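Local atomic coordinates of flavoredoxin (Desulfovibrio vulgaris str. 'Miyazaki F', PDB entry 2D5M), a protein that binds flavin mononucleotide and probably passes electrons between redox partners, as a member of the flavin reductase-like family. Residues F17-Y22 and T54-S59; M31-A36 and I46-R51; S69-A74 and G112-A117. All blocks are in the same frame, centred on the assembly; numbering follows the deposited sequence. Where two conformers were deposited one is given.

Overall arrangement
All three contacts are largely buried and reach the same curled antiparallel sheet. Contacts 1 and 2 are neighbours, with centres about 9 Å apart, and both touch FMN: strands 14-22 and 28-41 pair side by side, and strand 44-48 leads on to helix 55-63. Contact 1 is small and wet, methyl groups and water beside the phosphate; contact 2 packs apolar side chains beside backbone groups that hydrogen-bond the isoalloxazine. Contact 3 lies about 17 Å from each, centre to centre, and is strand pairing with proline-aromatic packing. Leu-18 ties contact 1 to it, and the second subunit reaches contacts 2 and 3 more widely than contact 1.

Contact 1 (F17-Y22 and T54-S59); sequences FLVGTY and TYTYRS. With FMN (flavin mononucleotide), chain E.
Strand 17-22, carrying Val-19 and Thr-21, passes the N-terminal part of helix 55-63, residues 55-59, from which Thr-56 and Ser-59 face it, the two short axes approaching to 8.1 Å and inclined at 58°. The direct contacts are made by small groups. CG2 of Thr-56 meets two strand methyls, lying 3.8 Å from Thr-21 CG2 and slightly farther from Val-19 CG1. OG1 of Thr-56 lies beside its own backbone N (chi1 -64°), and both atoms reach FMN O2P. Farther along, Ser-59 CB sits 3.4 Å from Tyr-22 O and also touches Thr-21 OG1.

Water joins the polar atoms between the two elements. One molecule donates to both Val-19 O and Thr-56 OG1, and its oxygen also lies 2.7 Å from Thr-21 OG1. A second links that same Thr-21 hydroxyl to Ser-59 OG, giving the threonine oxygen two water partners.

In this FMN-binding fold of the flavin reductase-like family, the helix start forms part of the phosphate site. Tyr-55 N donates to FMN O1P at 2.9 Å. O2P takes two bonds from a single residue, one from Thr-56 N and a shorter one, 2.7 Å, from Thr-56 OG1. The positive end of the helix dipole probably adds to the attraction for the phosphate charge. Asn-29, Ser-86, Gly-87 and Lys-92 supply further hydrogen bonds to the cofactor. Thr-54 occupies the N-cap: its OG1 accepts from Tyr-57 N at 3.3 Å and is also hydrogen-bonded to Arg-51 O.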
loop_
_atom_site.group_PDB
_atom_site.type_symbol
_atom_site.label_atom_id
_atom_site.label_comp_id
_atom_site.label_asym_id
_atom_site.label_seq_id
_atom_site.Cartn_x
_atom_site.Cartn_y
_atom_site.Cartn_z
ATOM N N PHE A 17 -7.865 4.161 1.732
ATOM C CA PHE A 17 -7.878 5.004 2.909
ATOM C C PHE A 17 -8.863 6.158 2.735
ATOM O O PHE A 17 -8.816 6.850 1.746
ATOM C CB PHE A 17 -6.488 5.593 3.114
ATOM C CG PHE A 17 -5.403 4.568 3.502
ATOM C CD1 PHE A 17 -4.067 4.915 3.300
ATOM C CD2 PHE A 17 -5.670 3.315 4.058
ATOM C CE1 PHE A 17 -3.012 4.114 3.663
ATOM C CE2 PHE A 17 -4.576 2.501 4.441
ATOM C CZ PHE A 17 -3.264 2.886 4.266
ATOM N N LEU A 18 -9.684 6.425 3.754
ATOM C CA LEU A 18 -10.457 7.644 3.744
ATOM C C LEU A 18 -9.733 8.693 4.598
ATOM O O LEU A 18 -9.600 8.558 5.830
ATOM C CB LEU A 18 -11.884 7.493 4.209
ATOM C CG LEU A 18 -12.776 6.785 3.165
ATOM C CD1 LEU A 18 -12.406 5.315 3.084
ATOM C CD2 LEU A 18 -14.243 7.062 3.479
ATOM N N VAL A 19 -9.215 9.719 3.940
ATOM C CA VAL A 19 -8.425 10.774 4.567
ATOM C C VAL A 19 -9.371 11.828 5.068
ATOM O O VAL A 19 -10.126 12.430 4.281
ATOM C CB VAL A 19 -7.430 11.364 3.560
ATOM C CG1 VAL A 19 -6.656 12.487 4.212
ATOM C CG2 VAL A 19 -6.449 10.300 3.046
ATOM N N GLY A 20 -9.372 12.041 6.389
ATOM C CA GLY A 20 -10.330 12.931 7.065
ATOM C C GLY A 20 -9.666 14.217 7.477
ATOM O O GLY A 20 -8.542 14.227 8.001
ATOM N N THR A 21 -10.357 15.340 7.296
ATOM C CA THR A 21 -9.868 16.668 7.608
ATOM C C THR A 21 -11.014 17.604 8.024
ATOM O O THR A 21 -12.186 17.297 7.817
ATOM C CB THR A 21 -9.192 17.311 6.384
ATOM O OG1 THR A 21 -10.116 17.372 5.292
ATOM C CG2 THR A 21 -7.891 16.620 5.972
ATOM N N TYR A 22 -10.640 18.724 8.626
ATOM C CA TYR A 22 -11.531 19.868 8.797
ATOM C C TYR A 22 -11.088 21.014 7.891
ATOM O O TYR A 22 -9.891 21.315 7.817
ATOM C CB TYR A 22 -11.491 20.376 10.247
ATOM C CG TYR A 22 -12.117 19.496 11.270
ATOM C CD1 TYR A 22 -13.426 19.120 11.232
ATOM C CD2 TYR A 22 -11.322 19.010 12.349
ATOM C CE1 TYR A 22 -13.993 18.289 12.203
ATOM C CE2 TYR A 22 -11.885 18.191 13.307
ATOM C CZ TYR A 22 -13.225 17.843 13.251
ATOM O OH TYR A 22 -13.729 17.021 14.207
ATOM N N THR A 54 -7.681 18.661 -4.909
ATOM C CA THR A 54 -8.614 18.164 -3.914
ATOM C C THR A 54 -8.834 19.213 -2.809
ATOM O O THR A 54 -7.921 19.956 -2.440
ATOM C CB THR A 54 -8.168 16.853 -3.291
ATOM O OG1 THR A 54 -6.988 17.030 -2.557
ATOM C CG2 THR A 54 -7.951 15.777 -4.308
ATOM N N TYR A 55 -10.054 19.249 -2.304
ATOM C CA TYR A 55 -10.338 20.172 -1.180
ATOM C C TYR A 55 -9.512 19.755 0.045
ATOM O O TYR A 55 -9.031 20.576 0.833
ATOM C CB TYR A 55 -11.832 20.186 -0.925
ATOM C CG TYR A 55 -12.328 21.294 -0.034
ATOM C CD1 TYR A 55 -12.143 22.619 -0.430
ATOM C CD2 TYR A 55 -12.965 21.080 1.165
ATOM C CE1 TYR A 55 -12.574 23.693 0.313
ATOM C CE2 TYR A 55 -13.430 22.131 1.950
ATOM C CZ TYR A 55 -13.225 23.442 1.542
ATOM O OH TYR A 55 -13.649 24.538 2.255
ATOM N N THR A 56 -9.344 18.447 0.224
ATOM C CA THR A 56 -8.563 17.904 1.322
ATOM C C THR A 56 -7.144 18.417 1.353
ATOM O O THR A 56 -6.604 18.689 2.422
ATOM C CB THR A 56 -8.576 16.363 1.209
ATOM O OG1 THR A 56 -9.928 15.918 1.374
ATOM C CG2 THR A 56 -7.741 15.698 2.252
ATOM N N TYR A 57 -6.481 18.602 0.270
ATOM C CA TYR A 57 -5.155 19.135 0.121
ATOM C C TYR A 57 -5.092 20.462 0.867
ATOM O O TYR A 57 -4.177 20.723 1.651
ATOM C CB TYR A 57 -4.753 19.251 -1.363
ATOM C CG TYR A 57 -3.367 19.813 -1.600
ATOM C CD1 TYR A 57 -2.348 19.015 -2.027
ATOM C CD2 TYR A 57 -3.043 21.151 -1.493
ATOM C CE1 TYR A 57 -1.073 19.489 -2.279
ATOM C CE2 TYR A 57 -1.815 21.648 -1.712
ATOM C CZ TYR A 57 -0.815 20.809 -2.114
ATOM O OH TYR A 57 0.457 21.329 -2.363
ATOM N N ARG A 58 -6.029 21.343 0.514
ATOM C CA ARG A 58 -6.065 22.664 1.129
ATOM C C ARG A 58 -6.197 22.504 2.634
ATOM O O ARG A 58 -5.460 23.129 3.407
ATOM C CB ARG A 58 -7.208 23.477 0.564
ATOM C CG ARG A 58 -7.344 24.850 1.265
ATOM C CD ARG A 58 -8.466 25.664 0.636
ATOM N NE ARG A 58 -8.617 26.915 1.363
ATOM C CZ ARG A 58 -9.399 27.918 0.925
ATOM N NH1 ARG A 58 -10.071 27.730 -0.199
ATOM N NH2 ARG A 58 -9.488 29.045 1.636
ATOM N N SER A 59 -7.113 21.677 3.083
ATOM C CA SER A 59 -7.333 21.540 4.534
ATOM C C SER A 59 -6.088 21.017 5.247
ATOM O O SER A 59 -5.773 21.482 6.352
ATOM C CB SER A 59 -8.534 20.626 4.801
ATOM O OG SER A 59 -9.693 21.262 4.295
HETATM N N1 FMN E . -7.086 11.299 -5.196
HETATM C C2 FMN E . -5.828 11.651 -4.781
HETATM O O2 FMN E . -5.441 12.825 -4.857
HETATM N N3 FMN E . -4.979 10.655 -4.305
HETATM C C4 FMN E . -5.281 9.313 -4.242
HETATM O O4 FMN E . -4.448 8.492 -3.804
HETATM C C4A FMN E . -6.567 8.941 -4.723
HETATM N N5 FMN E . -6.911 7.631 -4.746
HETATM C C5A FMN E . -8.219 7.361 -5.061
HETATM C C6 FMN E . -8.622 5.996 -5.067
HETATM C C7 FMN E . -9.923 5.596 -5.326
HETATM C C7M FMN E . -10.328 4.142 -5.378
HETATM C C8 FMN E . -10.897 6.637 -5.562
HETATM C C8M FMN E . -12.352 6.240 -5.757
HETATM C C9 FMN E . -10.504 7.962 -5.632
HETATM C C9A FMN E . -9.197 8.346 -5.382
HETATM N N10 FMN E . -8.734 9.677 -5.469
HETATM C C10 FMN E . -7.453 9.994 -5.090
HETATM C "C1'" FMN E . -9.667 10.757 -5.894
HETATM C "C2'" FMN E . -10.195 11.580 -4.721
HETATM O "O2'" FMN E . -10.686 10.760 -3.653
HETATM C "C3'" FMN E . -11.346 12.456 -5.227
HETATM O "O3'" FMN E . -10.761 13.442 -6.110
HETATM C "C4'" FMN E . -12.151 13.135 -4.129
HETATM O "O4'" FMN E . -13.373 13.602 -4.762
HETATM C "C5'" FMN E . -11.457 14.285 -3.486
HETATM O "O5'" FMN E . -12.362 14.843 -2.479
HETATM P P FMN E . -12.111 16.302 -1.846
HETATM O O1P FMN E . -12.103 17.322 -2.994
HETATM O O2P FMN E . -10.801 16.335 -1.097
HETATM O O3P FMN E . -13.332 16.428 -0.954
HETATM O O HOH W 1 -10.738 15.170 3.872
HETATM O O HOH W 2 -11.510 19.357 3.937
#

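Contact 2 (M31-A36 and I46-R51); sequences MAAAWA and IAVSLR. With FMN (flavin mononucleotide), chain E.
Met-31, on strand 28-41, and Leu-50, just past strand 44-48 of the same beta hairpin, meet against one face of the flavin, beside N1. The methionine starts beside the ribityl phosphate, its CB 3.4 Å from FMN O5'. CG stands between the backbone N and carbonyl carbon (chi1 58°) and comes near FMN O2P. From there the chain bends twice: SD packs 3.8 Å from Leu-50 CD2, and CE touches that same methyl and, from another side, comes 3.6 Å from FMN N1. The side chain has two modelled conformers, so the very short CE approach to Leu-50 CD2 is doubtful.

Two residues on, Ala-33 CB also touches Leu-50 CD2 and lies against Val-48 CG1, which Ala-36 CB approaches as well. At Trp-35 the backbone makes an inverse gamma turn. Its carbonyl points at segment 46-51, and Ser-49 N donates to Trp-35 O at 2.9 Å in a nearly straight bond (170°). The polar ends of both residues reach the second subunit, Trp-35 NE1 bonding Ser-41 OG there and Ser-49 OG bonding Cys-39 O.

Backbone groups hydrogen-bond the isoalloxazine. Ala-34 N donates to FMN N5 at 3.1 Å and Trp-35 N to FMN O4 at 2.9 Å, which may draw electron density toward that side of the ring. FMN N3 donates to Ser-49 O, while Arg-51 N serves FMN O2. The side-chain contribution is NH2 of Arg-51, shared between FMN O3' and FMN N1, the latter 3.0 Å away and in the plane of the guanidinium.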
loop_
_atom_site.group_PDB
_atom_site.type_symbol
_atom_site.label_atom_id
_atom_site.label_comp_id
_atom_site.label_asym_id
_atom_site.label_seq_id
_atom_site.Cartn_x
_atom_site.Cartn_y
_atom_site.Cartn_z
ATOM N N MET A 31 -11.940 11.973 1.866
ATOM C CA MET A 31 -11.684 11.617 0.472
ATOM C C MET A 31 -11.041 10.258 0.435
ATOM O O MET A 31 -10.462 9.809 1.418
ATOM C CB MET A 31 -10.860 12.664 -0.273
ATOM C CG MET A 31 -9.504 12.942 0.350
ATOM S SD MET A 31 -8.225 11.748 -0.062
ATOM C CE MET A 31 -7.798 12.203 -1.743
ATOM N N ALA A 32 -11.134 9.559 -0.696
ATOM C CA ALA A 32 -10.477 8.273 -0.868
ATOM C C ALA A 32 -9.065 8.434 -1.431
ATOM O O ALA A 32 -8.847 9.205 -2.397
ATOM C CB ALA A 32 -11.286 7.419 -1.824
ATOM N N ALA A 33 -8.138 7.686 -0.885
ATOM C CA ALA A 33 -6.740 7.679 -1.342
ATOM C C ALA A 33 -6.243 6.230 -1.401
ATOM O O ALA A 33 -6.267 5.536 -0.392
ATOM C CB ALA A 33 -5.838 8.484 -0.461
ATOM N N ALA A 34 -5.745 5.835 -2.565
ATOM C CA ALA A 34 -5.059 4.571 -2.738
ATOM C C ALA A 34 -3.571 4.726 -3.001
ATOM O O ALA A 34 -2.823 3.739 -2.889
ATOM C CB ALA A 34 -5.680 3.766 -3.875
ATOM N N TRP A 35 -3.101 5.926 -3.392
ATOM C CA TRP A 35 -1.680 6.171 -3.657
ATOM C C TRP A 35 -1.057 6.536 -2.314
ATOM O O TRP A 35 -0.818 7.699 -1.980
ATOM C CB TRP A 35 -1.479 7.265 -4.675
ATOM C CG TRP A 35 -1.735 6.960 -6.128
ATOM C CD1 TRP A 35 -1.383 7.826 -7.111
ATOM C CD2 TRP A 35 -2.319 5.832 -6.804
ATOM N NE1 TRP A 35 -1.704 7.328 -8.336
ATOM C CE2 TRP A 35 -2.279 6.103 -8.190
ATOM C CE3 TRP A 35 -2.852 4.605 -6.399
ATOM C CZ2 TRP A 35 -2.763 5.225 -9.148
ATOM C CZ3 TRP A 35 -3.345 3.723 -7.345
ATOM C CH2 TRP A 35 -3.296 4.034 -8.728
ATOM N N ALA A 36 -0.848 5.524 -1.487
ATOM C CA ALA A 36 -0.560 5.687 -0.085
ATOM C C ALA A 36 0.017 4.410 0.476
ATOM O O ALA A 36 -0.207 3.320 -0.049
ATOM C CB ALA A 36 -1.840 6.042 0.696
ATOM N N ILE A 46 2.752 7.464 7.642
ATOM C CA ILE A 46 2.089 7.114 6.400
ATOM C C ILE A 46 2.264 8.250 5.420
ATOM O O ILE A 46 2.091 9.434 5.794
ATOM C CB ILE A 46 0.587 6.785 6.633
ATOM C CG1 ILE A 46 0.521 5.477 7.420
ATOM C CG2 ILE A 46 -0.194 6.737 5.340
ATOM C CD1 ILE A 46 -0.889 5.127 7.914
ATOM N N ALA A 47 2.556 7.907 4.200
ATOM C CA ALA A 47 2.627 8.824 3.056
ATOM C C ALA A 47 1.364 8.697 2.235
ATOM O O ALA A 47 0.897 7.595 1.942
ATOM C CB ALA A 47 3.860 8.499 2.228
ATOM N N VAL A 48 0.826 9.853 1.822
ATOM C CA VAL A 48 -0.371 9.893 0.976
ATOM C C VAL A 48 -0.119 10.911 -0.136
ATOM O O VAL A 48 0.271 12.041 0.145
ATOM C CB VAL A 48 -1.616 10.259 1.776
ATOM C CG1 VAL A 48 -2.788 9.913 0.858
ATOM C CG2 VAL A 48 -1.748 9.573 3.123
ATOM N N SER A 49 -0.325 10.512 -1.354
ATOM C CA SER A 49 -0.183 11.409 -2.505
ATOM C C SER A 49 -1.514 12.015 -2.825
ATOM O O SER A 49 -2.336 11.318 -3.400
ATOM C CB SER A 49 0.346 10.606 -3.691
ATOM O OG SER A 49 1.630 10.122 -3.447
ATOM N N LEU A 50 -1.736 13.274 -2.481
ATOM C CA LEU A 50 -2.985 13.977 -2.692
ATOM C C LEU A 50 -2.778 15.117 -3.666
ATOM O O LEU A 50 -1.887 15.938 -3.497
ATOM C CB LEU A 50 -3.522 14.541 -1.360
ATOM C CG LEU A 50 -3.721 13.544 -0.211
ATOM C CD1 LEU A 50 -4.385 14.142 1.002
ATOM C CD2 LEU A 50 -4.518 12.316 -0.721
ATOM N N ARG A 51 -3.625 15.169 -4.671
ATOM C CA ARG A 51 -3.552 16.189 -5.680
ATOM C C ARG A 51 -3.977 17.540 -5.151
ATOM O O ARG A 51 -4.875 17.691 -4.335
ATOM C CB ARG A 51 -4.447 15.820 -6.884
ATOM C CG ARG A 51 -3.925 14.650 -7.669
ATOM C CD ARG A 51 -4.897 14.066 -8.730
ATOM N NE ARG A 51 -5.996 13.568 -7.925
ATOM C CZ ARG A 51 -7.184 14.151 -7.724
ATOM N NH1 ARG A 51 -7.585 15.213 -8.391
ATOM N NH2 ARG A 51 -7.985 13.590 -6.837
HETATM N N1 FMN E . -7.086 11.299 -5.196
HETATM C C2 FMN E . -5.828 11.651 -4.781
HETATM O O2 FMN E . -5.441 12.825 -4.857
HETATM N N3 FMN E . -4.979 10.655 -4.305
HETATM C C4 FMN E . -5.281 9.313 -4.242
HETATM O O4 FMN E . -4.448 8.492 -3.804
HETATM C C4A FMN E . -6.567 8.941 -4.723
HETATM N N5 FMN E . -6.911 7.631 -4.746
HETATM C C5A FMN E . -8.219 7.361 -5.061
HETATM C C6 FMN E . -8.622 5.996 -5.067
HETATM C C7 FMN E . -9.923 5.596 -5.326
HETATM C C7M FMN E . -10.328 4.142 -5.378
HETATM C C8 FMN E . -10.897 6.637 -5.562
HETATM C C8M FMN E . -12.352 6.240 -5.757
HETATM C C9 FMN E . -10.504 7.962 -5.632
HETATM C C9A FMN E . -9.197 8.346 -5.382
HETATM N N10 FMN E . -8.734 9.677 -5.469
HETATM C C10 FMN E . -7.453 9.994 -5.090
HETATM C "C1'" FMN E . -9.667 10.757 -5.894
HETATM C "C2'" FMN E . -10.195 11.580 -4.721
HETATM O "O2'" FMN E . -10.686 10.760 -3.653
HETATM C "C3'" FMN E . -11.346 12.456 -5.227
HETATM O "O3'" FMN E . -10.761 13.442 -6.110
HETATM C "C4'" FMN E . -12.151 13.135 -4.129
HETATM O "O4'" FMN E . -13.373 13.602 -4.762
HETATM C "C5'" FMN E . -11.457 14.285 -3.486
HETATM O "O5'" FMN E . -12.362 14.843 -2.479
HETATM P P FMN E . -12.111 16.302 -1.846
HETATM O O1P FMN E . -12.103 17.322 -2.994
HETATM O O2P FMN E . -10.801 16.335 -1.097
HETATM O O3P FMN E . -13.332 16.428 -0.954
#

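Contact 3 (S69-A74 and G112-A117); sequences SIPSRA and GEFPMA
Pro-71 lies over one face of the Phe-114 ring, just past the point where strands 65-70 and 116-126 pair antiparallel in the barrel-like sheet. Ser-69 and Ala-117 form a non-hydrogen-bonded pair, and next to it Ile-70 N donates to Met-116 O at 2.9 Å. Packing is dense around the aromatic ring. Pro-71 CA makes a CH-pi contact, 3.8 Å from the ring centroid and offset toward the rim, while Pro-71 CB touches CE2 of Phe-114 at 3.7 Å. From the strand, Ser-69 CB closes on Phe-114 CD2 at 3.6 Å; the serine hydroxyl is hydrogen-bonded to Val-111 N.

On the face opposite Ser-69 and Ala-117, Ile-70 runs more loosely beside Met-116, which has CG anti to the backbone N (chi1 179°) and the chain extended beyond it; Ile-70 CD1 stands 4.1 Å from Met-116 SD. Tyr-12 of the second subunit packs on both. The contact also thins toward the partly exposed Ser-72, whose CB reaches no nearer than 4.1 Å to Pro-115 CG. Ile-70 O is buried by the contact with no hydrogen-bond partner in the model, covered by Phe-114 CB and by Pro-115 CD, the latter 3.2 Å from that oxygen.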
loop_
_atom_site.group_PDB
_atom_site.type_symbol
_atom_site.label_atom_id
_atom_site.label_comp_id
_atom_site.label_asym_id
_atom_site.label_seq_id
_atom_site.Cartn_x
_atom_site.Cartn_y
_atom_site.Cartn_z
ATOM N N SER A 69 -9.257 6.669 7.953
ATOM C CA SER A 69 -10.254 5.708 8.406
ATOM C C SER A 69 -10.321 4.586 7.382
ATOM O O SER A 69 -10.335 4.826 6.171
ATOM C CB SER A 69 -11.622 6.380 8.558
ATOM O OG SER A 69 -11.608 7.440 9.470
ATOM N N ILE A 70 -10.350 3.341 7.877
ATOM C CA ILE A 70 -10.284 2.167 7.002
ATOM C C ILE A 70 -11.689 1.561 6.930
ATOM O O ILE A 70 -12.202 1.122 7.941
ATOM C CB ILE A 70 -9.237 1.197 7.518
ATOM C CG1 ILE A 70 -7.859 1.878 7.467
ATOM C CG2 ILE A 70 -9.244 -0.096 6.744
ATOM C CD1 ILE A 70 -6.630 1.158 7.738
ATOM N N PRO A 71 -12.305 1.582 5.737
ATOM C CA PRO A 71 -13.691 1.062 5.640
ATOM C C PRO A 71 -13.657 -0.477 5.706
ATOM O O PRO A 71 -12.750 -1.131 5.180
ATOM C CB PRO A 71 -14.156 1.495 4.274
ATOM C CG PRO A 71 -12.885 1.599 3.490
ATOM C CD PRO A 71 -11.799 2.075 4.464
ATOM N N SER A 72 -14.699 -1.052 6.246
ATOM C CA SER A 72 -15.069 -2.447 6.132
ATOM C C SER A 72 -15.946 -2.586 4.889
ATOM O O SER A 72 -16.379 -1.593 4.275
ATOM C CB SER A 72 -15.794 -2.970 7.334
ATOM O OG SER A 72 -16.945 -2.209 7.540
ATOM N N ARG A 73 -16.207 -3.830 4.491
ATOM C CA ARG A 73 -16.905 -4.016 3.231
ATOM C C ARG A 73 -18.289 -3.389 3.251
ATOM O O ARG A 73 -18.768 -3.005 2.181
ATOM C CB ARG A 73 -17.001 -5.513 2.903
ATOM C CG ARG A 73 -18.122 -6.261 3.613
ATOM C CD ARG A 73 -18.148 -7.720 3.192
ATOM N NE ARG A 73 -16.955 -8.408 3.565
ATOM C CZ ARG A 73 -16.531 -9.589 3.091
ATOM N NH1 ARG A 73 -17.236 -10.223 2.167
ATOM N NH2 ARG A 73 -15.389 -10.080 3.584
ATOM N N ALA A 74 -18.941 -3.265 4.403
ATOM C CA ALA A 74 -20.261 -2.624 4.418
ATOM C C ALA A 74 -20.270 -1.184 3.942
ATOM O O ALA A 74 -21.328 -0.652 3.601
ATOM C CB ALA A 74 -20.804 -2.709 5.868
ATOM N N GLY A 112 -16.605 7.507 12.402
ATOM C CA GLY A 112 -16.907 6.708 13.594
ATOM C C GLY A 112 -17.378 5.312 13.288
ATOM O O GLY A 112 -17.123 4.385 14.054
ATOM N N GLU A 113 -18.082 5.127 12.181
ATOM C CA GLU A 113 -18.652 3.848 11.850
ATOM C C GLU A 113 -17.620 2.837 11.395
ATOM O O GLU A 113 -17.934 1.641 11.343
ATOM C CB GLU A 113 -19.699 4.010 10.727
ATOM C CG GLU A 113 -20.972 4.716 11.112
ATOM C CD GLU A 113 -20.893 6.173 11.348
ATOM O OE1 GLU A 113 -19.925 6.836 10.926
ATOM O OE2 GLU A 113 -21.868 6.710 11.933
ATOM N N PHE A 114 -16.438 3.303 10.969
ATOM C CA PHE A 114 -15.438 2.384 10.426
ATOM C C PHE A 114 -14.710 1.668 11.559
ATOM O O PHE A 114 -14.620 2.167 12.662
ATOM C CB PHE A 114 -14.462 3.111 9.533
ATOM C CG PHE A 114 -15.025 3.604 8.209
ATOM C CD1 PHE A 114 -16.373 3.549 7.853
ATOM C CD2 PHE A 114 -14.142 4.128 7.270
ATOM C CE1 PHE A 114 -16.826 4.068 6.653
ATOM C CE2 PHE A 114 -14.601 4.633 6.085
ATOM C CZ PHE A 114 -15.927 4.627 5.769
ATOM N N PRO A 115 -14.178 0.490 11.266
ATOM C CA PRO A 115 -13.607 -0.326 12.324
ATOM C C PRO A 115 -12.271 0.154 12.841
ATOM O O PRO A 115 -11.814 -0.227 13.948
ATOM C CB PRO A 115 -13.464 -1.686 11.647
ATOM C CG PRO A 115 -13.305 -1.385 10.163
ATOM C CD PRO A 115 -14.286 -0.266 10.012
ATOM N N MET A 116 -11.574 0.938 12.062
ATOM C CA MET A 116 -10.198 1.335 12.367
ATOM C C MET A 116 -9.971 2.776 11.884
ATOM O O MET A 116 -10.347 3.139 10.778
ATOM C CB MET A 116 -9.233 0.405 11.681
ATOM C CG MET A 116 -7.772 0.673 11.859
ATOM S SD MET A 116 -6.950 -0.835 11.262
ATOM C CE MET A 116 -5.309 -0.332 11.589
ATOM N N ALA A 117 -9.302 3.561 12.720
ATOM C CA ALA A 117 -9.000 4.945 12.411
ATOM C C ALA A 117 -7.577 5.257 12.947
ATOM O O ALA A 117 -7.174 4.771 13.985
ATOM C CB ALA A 117 -10.017 5.877 13.013
#